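Local coordinates for DNA polymerase III beta subunit (Streptococcus pyogenes, PDB 2AVT), which probably encircles DNA as a ring-shaped dimer and tethers the replicative polymerase to its template, so that synthesis is processive, at residues Q269-A274 and E336-I341; K291-Q296 and S300-S305; I348-L351 and P356-L359. All blocks are in the same frame, centred on the assembly; numbering follows the deposited sequence.

Contact 1: Q269-A274 and E336-I341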
loop_
_atom_site.group_PDB
_atom_site.type_symbol
_atom_site.label_atom_id
_atom_site.label_comp_id
_atom_site.label_asym_id
_atom_site.label_seq_id
_atom_site.Cartn_x
_atom_site.Cartn_y
_atom_site.Cartn_z
ATOM N N GLN A 269 -16.185 9.035 18.675
ATOM C CA GLN A 269 -14.794 9.176 18.257
ATOM C C GLN A 269 -13.752 9.254 19.372
ATOM O O GLN A 269 -12.730 8.573 19.308
ATOM C CB GLN A 269 -14.645 10.396 17.348
ATOM C CG GLN A 269 -13.267 10.513 16.700
ATOM C CD GLN A 269 -13.163 11.679 15.734
ATOM O OE1 GLN A 269 -13.138 12.842 16.139
ATOM N NE2 GLN A 269 -13.109 11.370 14.443
ATOM N N SER A 270 -13.996 10.081 20.386
ATOM C CA SER A 270 -13.039 10.217 21.478
ATOM C C SER A 270 -12.840 8.897 22.213
ATOM O O SER A 270 -11.729 8.584 22.638
ATOM C CB SER A 270 -13.484 11.306 22.465
ATOM O OG SER A 270 -14.624 10.912 23.206
ATOM N N LEU A 271 -13.910 8.122 22.357
ATOM C CA LEU A 271 -13.817 6.832 23.039
ATOM C C LEU A 271 -13.011 5.842 22.202
ATOM O O LEU A 271 -12.272 5.004 22.740
ATOM C CB LEU A 271 -15.210 6.257 23.307
ATOM C CG LEU A 271 -15.185 4.900 24.020
ATOM C CD1 LEU A 271 -14.385 5.030 25.315
ATOM C CD2 LEU A 271 -16.606 4.424 24.311
ATOM N N ARG A 272 -13.164 5.933 20.884
ATOM C CA ARG A 272 -12.436 5.051 19.981
ATOM C C ARG A 272 -10.948 5.362 20.089
ATOM O O ARG A 272 -10.125 4.451 20.166
ATOM C CB ARG A 272 -12.914 5.243 18.536
ATOM C CG ARG A 272 -12.234 4.316 17.520
ATOM C CD ARG A 272 -12.967 4.305 16.180
ATOM N NE ARG A 272 -13.046 5.635 15.579
ATOM C CZ ARG A 272 -12.002 6.302 15.098
ATOM N NH1 ARG A 272 -10.786 5.768 15.137
ATOM N NH2 ARG A 272 -12.174 7.511 14.575
ATOM N N HIS A 273 -10.611 6.650 20.111
ATOM C CA HIS A 273 -9.220 7.072 20.217
ATOM C C HIS A 273 -8.599 6.586 21.523
ATOM O O HIS A 273 -7.442 6.158 21.553
ATOM C CB HIS A 273 -9.099 8.601 20.139
ATOM C CG HIS A 273 -9.395 9.168 18.783
ATOM N ND1 HIS A 273 -9.287 8.426 17.626
ATOM C CD2 HIS A 273 -9.759 10.414 18.399
ATOM C CE1 HIS A 273 -9.575 9.192 16.586
ATOM N NE2 HIS A 273 -9.865 10.402 17.028
ATOM N N ALA A 274 -9.372 6.652 22.604
ATOM C CA ALA A 274 -8.897 6.214 23.910
ATOM C C ALA A 274 -8.597 4.724 23.874
ATOM O O ALA A 274 -7.542 4.282 24.330
ATOM C CB ALA A 274 -9.946 6.507 24.973
ATOM N N GLU A 336 -13.581 -1.801 17.053
ATOM C CA GLU A 336 -14.309 -2.151 15.848
ATOM C C GLU A 336 -15.807 -1.818 15.937
ATOM O O GLU A 336 -16.423 -1.420 14.943
ATOM C CB GLU A 336 -14.087 -3.634 15.534
ATOM C CG GLU A 336 -12.712 -3.892 14.909
ATOM C CD GLU A 336 -12.353 -5.359 14.805
ATOM O OE1 GLU A 336 -13.240 -6.174 14.483
ATOM O OE2 GLU A 336 -11.169 -5.695 15.028
ATOM N N SER A 337 -16.393 -1.969 17.124
ATOM C CA SER A 337 -17.807 -1.648 17.308
ATOM C C SER A 337 -18.022 -0.148 17.140
ATOM O O SER A 337 -19.009 0.286 16.549
ATOM C CB SER A 337 -18.288 -2.080 18.696
ATOM O OG SER A 337 -18.471 -3.487 18.759
ATOM N N LEU A 338 -17.088 0.642 17.658
ATOM C CA LEU A 338 -17.186 2.091 17.562
ATOM C C LEU A 338 -16.980 2.572 16.122
ATOM O O LEU A 338 -17.593 3.545 15.682
ATOM C CB LEU A 338 -16.166 2.741 18.503
ATOM C CG LEU A 338 -16.391 2.398 19.988
ATOM C CD1 LEU A 338 -15.241 2.915 20.845
ATOM C CD2 LEU A 338 -17.718 3.004 20.448
ATOM N N LYS A 339 -16.124 1.878 15.380
ATOM C CA LYS A 339 -15.864 2.258 14.002
ATOM C C LYS A 339 -17.153 2.100 13.201
ATOM O O LYS A 339 -17.416 2.866 12.273
ATOM C CB LYS A 339 -14.750 1.379 13.416
ATOM C CG LYS A 339 -14.265 1.817 12.041
ATOM C CD LYS A 339 -13.000 1.069 11.629
ATOM C CE LYS A 339 -12.499 1.534 10.269
ATOM N NZ LYS A 339 -11.203 0.883 9.898
ATOM N N ALA A 340 -17.964 1.117 13.584
ATOM C CA ALA A 340 -19.232 0.848 12.907
ATOM C C ALA A 340 -20.374 1.813 13.263
ATOM O O ALA A 340 -21.443 1.752 12.664
ATOM C CB ALA A 340 -19.668 -0.571 13.191
ATOM N N ILE A 341 -20.152 2.697 14.228
ATOM C CA ILE A 341 -21.185 3.649 14.636
ATOM C C ILE A 341 -20.963 5.012 13.991
ATOM O O ILE A 341 -19.971 5.678 14.263
ATOM C CB ILE A 341 -21.209 3.803 16.173
ATOM C CG1 ILE A 341 -21.600 2.470 16.819
ATOM C CG2 ILE A 341 -22.202 4.876 16.581
ATOM C CD1 ILE A 341 -21.432 2.452 18.344
#

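Contact 2: K291-Q296 and S300-S305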
loop_
_atom_site.group_PDB
_atom_site.type_symbol
_atom_site.label_atom_id
_atom_site.label_comp_id
_atom_site.label_asym_id
_atom_site.label_seq_id
_atom_site.Cartn_x
_atom_site.Cartn_y
_atom_site.Cartn_z
ATOM N N LYS A 291 -9.236 -2.238 31.275
ATOM C CA LYS A 291 -10.070 -2.239 32.472
ATOM C C LYS A 291 -10.852 -0.941 32.582
ATOM O O LYS A 291 -10.275 0.133 32.736
ATOM C CB LYS A 291 -9.187 -2.423 33.705
ATOM C CG LYS A 291 -9.917 -2.482 35.033
ATOM C CD LYS A 291 -8.907 -2.712 36.148
ATOM C CE LYS A 291 -9.558 -2.791 37.514
ATOM N NZ LYS A 291 -8.530 -2.994 38.577
ATOM N N LEU A 292 -12.173 -1.045 32.509
ATOM C CA LEU A 292 -13.021 0.133 32.593
ATOM C C LEU A 292 -13.574 0.273 34.007
ATOM O O LEU A 292 -14.267 -0.616 34.499
ATOM C CB LEU A 292 -14.164 0.014 31.582
ATOM C CG LEU A 292 -14.847 1.304 31.123
ATOM C CD1 LEU A 292 -13.816 2.253 30.544
ATOM C CD2 LEU A 292 -15.905 0.973 30.079
ATOM N N GLU A 293 -13.251 1.390 34.652
ATOM C CA GLU A 293 -13.709 1.666 36.011
ATOM C C GLU A 293 -14.753 2.775 36.012
ATOM O O GLU A 293 -14.439 3.950 35.810
ATOM C CB GLU A 293 -12.523 2.049 36.900
ATOM C CG GLU A 293 -11.727 0.847 37.404
ATOM C CD GLU A 293 -10.368 1.219 37.974
ATOM O OE1 GLU A 293 -10.256 2.279 38.628
ATOM O OE2 GLU A 293 -9.409 0.441 37.774
ATOM N N ILE A 294 -16.001 2.384 36.249
ATOM C CA ILE A 294 -17.121 3.313 36.264
ATOM C C ILE A 294 -17.619 3.617 37.672
ATOM O O ILE A 294 -18.068 2.723 38.391
ATOM C CB ILE A 294 -18.304 2.751 35.452
ATOM C CG1 ILE A 294 -17.888 2.542 33.996
ATOM C CG2 ILE A 294 -19.486 3.698 35.529
ATOM C CD1 ILE A 294 -18.945 1.865 33.162
ATOM N N THR A 295 -17.533 4.883 38.062
ATOM C CA THR A 295 -17.999 5.324 39.369
ATOM C C THR A 295 -18.690 6.667 39.187
ATOM O O THR A 295 -18.603 7.268 38.116
ATOM C CB THR A 295 -16.839 5.499 40.367
ATOM O OG1 THR A 295 -15.942 6.509 39.886
ATOM C CG2 THR A 295 -16.086 4.190 40.545
ATOM N N GLN A 296 -19.378 7.133 40.225
ATOM C CA GLN A 296 -20.076 8.412 40.160
ATOM C C GLN A 296 -19.195 9.524 39.601
ATOM O O GLN A 296 -18.223 9.945 40.232
ATOM C CB GLN A 296 -20.578 8.820 41.549
ATOM C CG GLN A 296 -21.811 8.070 42.024
ATOM C CD GLN A 296 -22.282 8.534 43.395
ATOM O OE1 GLN A 296 -22.427 9.735 43.642
ATOM N NE2 GLN A 296 -22.532 7.582 44.289
ATOM N N SER A 300 -12.667 5.769 33.876
ATOM C CA SER A 300 -11.270 5.676 33.476
ATOM C C SER A 300 -10.895 4.329 32.867
ATOM O O SER A 300 -11.475 3.298 33.202
ATOM C CB SER A 300 -10.372 5.962 34.681
ATOM O OG SER A 300 -10.601 5.021 35.716
ATOM N N ALA A 301 -9.920 4.357 31.964
ATOM C CA ALA A 301 -9.434 3.156 31.294
ATOM C C ALA A 301 -8.062 2.805 31.855
ATOM O O ALA A 301 -7.258 3.684 32.154
ATOM C CB ALA A 301 -9.341 3.390 29.791
ATOM N N HIS A 302 -7.793 1.513 31.991
ATOM C CA HIS A 302 -6.527 1.075 32.547
ATOM C C HIS A 302 -5.994 -0.183 31.878
ATOM O O HIS A 302 -6.736 -1.126 31.594
ATOM C CB HIS A 302 -6.689 0.818 34.046
ATOM C CG HIS A 302 -7.369 1.934 34.776
ATOM N ND1 HIS A 302 -6.786 3.169 34.958
ATOM C CD2 HIS A 302 -8.599 2.014 35.332
ATOM C CE1 HIS A 302 -7.630 3.961 35.595
ATOM N NE2 HIS A 302 -8.738 3.284 35.834
ATOM N N VAL A 303 -4.692 -0.182 31.626
ATOM C CA VAL A 303 -4.027 -1.324 31.021
ATOM C C VAL A 303 -2.678 -1.437 31.703
ATOM O O VAL A 303 -2.038 -0.425 31.995
ATOM C CB VAL A 303 -3.807 -1.129 29.507
ATOM C CG1 VAL A 303 -3.055 -2.320 28.935
ATOM C CG2 VAL A 303 -5.144 -0.972 28.804
ATOM N N ASN A 304 -2.244 -2.659 31.973
ATOM C CA ASN A 304 -0.957 -2.833 32.623
ATOM C C ASN A 304 -0.191 -4.007 32.046
ATOM O O ASN A 304 -0.485 -5.162 32.353
ATOM C CB ASN A 304 -1.141 -3.036 34.126
ATOM C CG ASN A 304 0.144 -2.819 34.896
ATOM O OD1 ASN A 304 1.186 -3.387 34.560
ATOM N ND2 ASN A 304 0.083 -1.992 35.936
ATOM N N SER A 305 0.787 -3.706 31.198
ATOM C CA SER A 305 1.610 -4.742 30.591
ATOM C C SER A 305 2.936 -4.796 31.337
ATOM O O SER A 305 3.734 -3.858 31.279
ATOM C CB SER A 305 1.853 -4.444 29.110
ATOM O OG SER A 305 0.656 -4.569 28.359
#

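Contact 3: I348-L351 and P356-L359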
loop_
_atom_site.group_PDB
_atom_site.type_symbol
_atom_site.label_atom_id
_atom_site.label_comp_id
_atom_site.label_asym_id
_atom_site.label_seq_id
_atom_site.Cartn_x
_atom_site.Cartn_y
_atom_site.Cartn_z
ATOM N N ILE A 348 -23.836 2.969 25.900
ATOM C CA ILE A 348 -23.385 1.661 26.346
ATOM C C ILE A 348 -24.136 1.202 27.590
ATOM O O ILE A 348 -24.240 1.938 28.573
ATOM C CB ILE A 348 -21.864 1.666 26.639
ATOM C CG1 ILE A 348 -21.106 2.235 25.434
ATOM C CG2 ILE A 348 -21.387 0.249 26.929
ATOM C CD1 ILE A 348 -19.590 2.122 25.540
ATOM N N HIS A 349 -24.658 -0.019 27.535
ATOM C CA HIS A 349 -25.411 -0.602 28.640
ATOM C C HIS A 349 -24.698 -1.806 29.235
ATOM O O HIS A 349 -24.458 -2.797 28.540
ATOM C CB HIS A 349 -26.797 -1.040 28.165
ATOM C CG HIS A 349 -27.702 0.099 27.809
ATOM N ND1 HIS A 349 -28.948 -0.088 27.250
ATOM C CD2 HIS A 349 -27.550 1.436 27.951
ATOM C CE1 HIS A 349 -29.524 1.085 27.061
ATOM N NE2 HIS A 349 -28.697 2.027 27.479
ATOM N N PHE A 350 -24.378 -1.725 30.524
ATOM C CA PHE A 350 -23.689 -2.818 31.214
ATOM C C PHE A 350 -24.548 -3.513 32.267
ATOM O O PHE A 350 -25.426 -2.904 32.881
ATOM C CB PHE A 350 -22.445 -2.324 31.966
ATOM C CG PHE A 350 -21.464 -1.550 31.133
ATOM C CD1 PHE A 350 -21.612 -0.183 30.945
ATOM C CD2 PHE A 350 -20.339 -2.176 30.609
ATOM C CE1 PHE A 350 -20.654 0.547 30.258
ATOM C CE2 PHE A 350 -19.380 -1.451 29.921
ATOM C CZ PHE A 350 -19.538 -0.089 29.748
ATOM N N LEU A 351 -24.264 -4.795 32.474
ATOM C CA LEU A 351 -24.919 -5.586 33.504
ATOM C C LEU A 351 -23.827 -5.845 34.538
ATOM O O LEU A 351 -23.381 -4.914 35.215
ATOM C CB LEU A 351 -25.440 -6.914 32.954
ATOM C CG LEU A 351 -26.878 -6.865 32.436
ATOM C CD1 LEU A 351 -27.372 -8.271 32.120
ATOM C CD2 LEU A 351 -27.763 -6.229 33.501
ATOM N N PRO A 356 -22.248 -9.780 28.966
ATOM C CA PRO A 356 -22.056 -8.998 27.745
ATOM C C PRO A 356 -22.686 -7.616 27.869
ATOM O O PRO A 356 -23.810 -7.487 28.359
ATOM C CB PRO A 356 -22.746 -9.851 26.688
ATOM C CG PRO A 356 -22.508 -11.241 27.189
ATOM C CD PRO A 356 -22.800 -11.110 28.662
ATOM N N PHE A 357 -21.956 -6.587 27.451
ATOM C CA PHE A 357 -22.468 -5.224 27.489
ATOM C C PHE A 357 -22.827 -4.801 26.067
ATOM O O PHE A 357 -22.108 -5.116 25.119
ATOM C CB PHE A 357 -21.440 -4.268 28.113
ATOM C CG PHE A 357 -20.116 -4.215 27.397
ATOM C CD1 PHE A 357 -19.132 -5.154 27.661
ATOM C CD2 PHE A 357 -19.838 -3.197 26.499
ATOM C CE1 PHE A 357 -17.894 -5.075 27.047
ATOM C CE2 PHE A 357 -18.601 -3.112 25.883
ATOM C CZ PHE A 357 -17.629 -4.051 26.157
ATOM N N THR A 358 -23.952 -4.102 25.927
ATOM C CA THR A 358 -24.433 -3.675 24.616
ATOM C C THR A 358 -24.114 -2.237 24.253
ATOM O O THR A 358 -23.950 -1.372 25.117
ATOM C CB THR A 358 -25.961 -3.832 24.503
ATOM O OG1 THR A 358 -26.594 -2.945 25.433
ATOM C CG2 THR A 358 -26.377 -5.264 24.798
ATOM N N LEU A 359 -24.053 -1.991 22.949
ATOM C CA LEU A 359 -23.764 -0.669 22.425
ATOM C C LEU A 359 -24.813 -0.354 21.356
ATOM O O LEU A 359 -25.168 -1.211 20.551
ATOM C CB LEU A 359 -22.365 -0.638 21.791
ATOM C CG LEU A 359 -21.177 -1.337 22.472
ATOM C CD1 LEU A 359 -21.057 -0.863 23.898
ATOM C CD2 LEU A 359 -21.363 -2.847 22.437
#

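Contact 1: Q269-A274 and E336-I341
R272 and L338 bring together helices 268-282 and 331-339, the helix pair of the C-terminal domain, which in bacterial beta subunits, whose dimers form a ring, lies on the inner side of the sheets. The contact is one of packing, and the R272 side chain passes L338 and ends its approach near the K339 backbone. R272 CB lies 4.0 Å from CD1 and 4.1 Å from CB of L338. With CG anti to the backbone N (chi1 -178°), the chain runs on beside L338, and its CD comes within 4.1 Å of the backbone N of K339. There a bend at chi3 (59°) turns the end of the chain away from K339. The guanidinium is held within its own helix, where NH1 makes a salt bridge to E276. This arginine therefore presents its methylenes to the neighbouring helix, while its charged end pairs one turn along its own. Deeper in, L271 and L338 cross at about a right angle, both buried, with L271 CG 3.7 Å from L338 CD1. L338 CD1 also presses on the backbone of the first helix, 3.6 Å from R272 CA and 3.7 Å from R272 N.

Contact 2: K291-Q296 and S300-S305
E293 and H302 meet on one face of an antiparallel beta hairpin, formed by strands 290-295 and 298-305 of the C-terminal domain. Their side chains cross at about a right angle. H302 CG stands beside its own backbone N (chi1 -49°), which turns the imidazole toward the E293 carboxylate and S300 OG. E293 CG likewise stands beside its backbone N, with the chain extended beyond it. The carboxylate plane is turned 36° from the ring, and OE2 of E293 approaches CD2 of H302 to 3.0 Å. S300 OG, placed between its backbone N and carbonyl carbon, is hydrogen-bonded to H302 NE2, the direction of the bond being undetermined; the 2.5 Å separation is unusually short and its exact value doubtful. K291 stays fully extended, and its NZ makes a long salt bridge to E293 OE2. The lysine would probably favour the charged form of the carboxylate. L292 and A301 share the other face, where A301 packs on M275 of helix 268-282. Two hydrogen-bonded pairs, K291-H302 and E293-S300, bracket L292-A301; in the second pair the bond from E293 N to S300 O is nearly straight (176°) and 3.0 Å long.

Contact 3: I348-L351 and P356-L359
F350 and F357 lie side by side at the apolar centre, pointing the same way. Their planes are 25° apart and their centroids 5.2 Å, an offset pair with little ring-on-ring overlap. F350 CE2 sits over one face of the F357 ring, while F350 CD2 reaches F357 CB at 3.4 Å. The F357 ring takes up this place with CG between its backbone N and carbonyl carbon (chi1 59°). I348 extends the apolar patch: its CG2 meets F357 CD2 at 3.8 Å and lies beside L359 CD1, a pair modelled doubtfully close. Strands 325-329 and 262-267 supply further cover, with I327 against both phenylalanines and F266 against I348. On the other face, H349 and T358 cross obliquely, with T358 OG1 3.3 Å from H349 CB. The H349 ring is directed outward, stacks on F260 and makes a weak hydrogen bond through NE2 to E263. The backbones are joined by H349 N to T358 O (2.9 Å) and T358 N to H349 O (3.0 Å), the two bonds of a single hydrogen-bonded pair. The arrangement is that of an antiparallel beta hairpin within the large sheet that the C-terminal domain shares with the central domain.

All three contacts belong to the C-terminal domain, with centres 15 to 17 Å apart. Along the chain, the hairpin of contact 2 falls between the two helices joined by contact 1, and the hairpin of contact 3 follows the second helix. Contact 2 belongs to a four-stranded antiparallel sheet, contact 3 to the nine-stranded sheet that also includes strands 164-170, 174-180, 184-191 and 199-204 of the central domain. L271 CD2 lies 4.0 Å from I348 CD1, and I294 CD1 lies 3.6 Å from F350 CE1. Contacts 1 and 2 do not touch directly, their nearest atoms being about 6 Å apart. Contact 3 thus joins both others, consistent with a shared hydrophobic interior in this domain of the probable DNA-encircling ring.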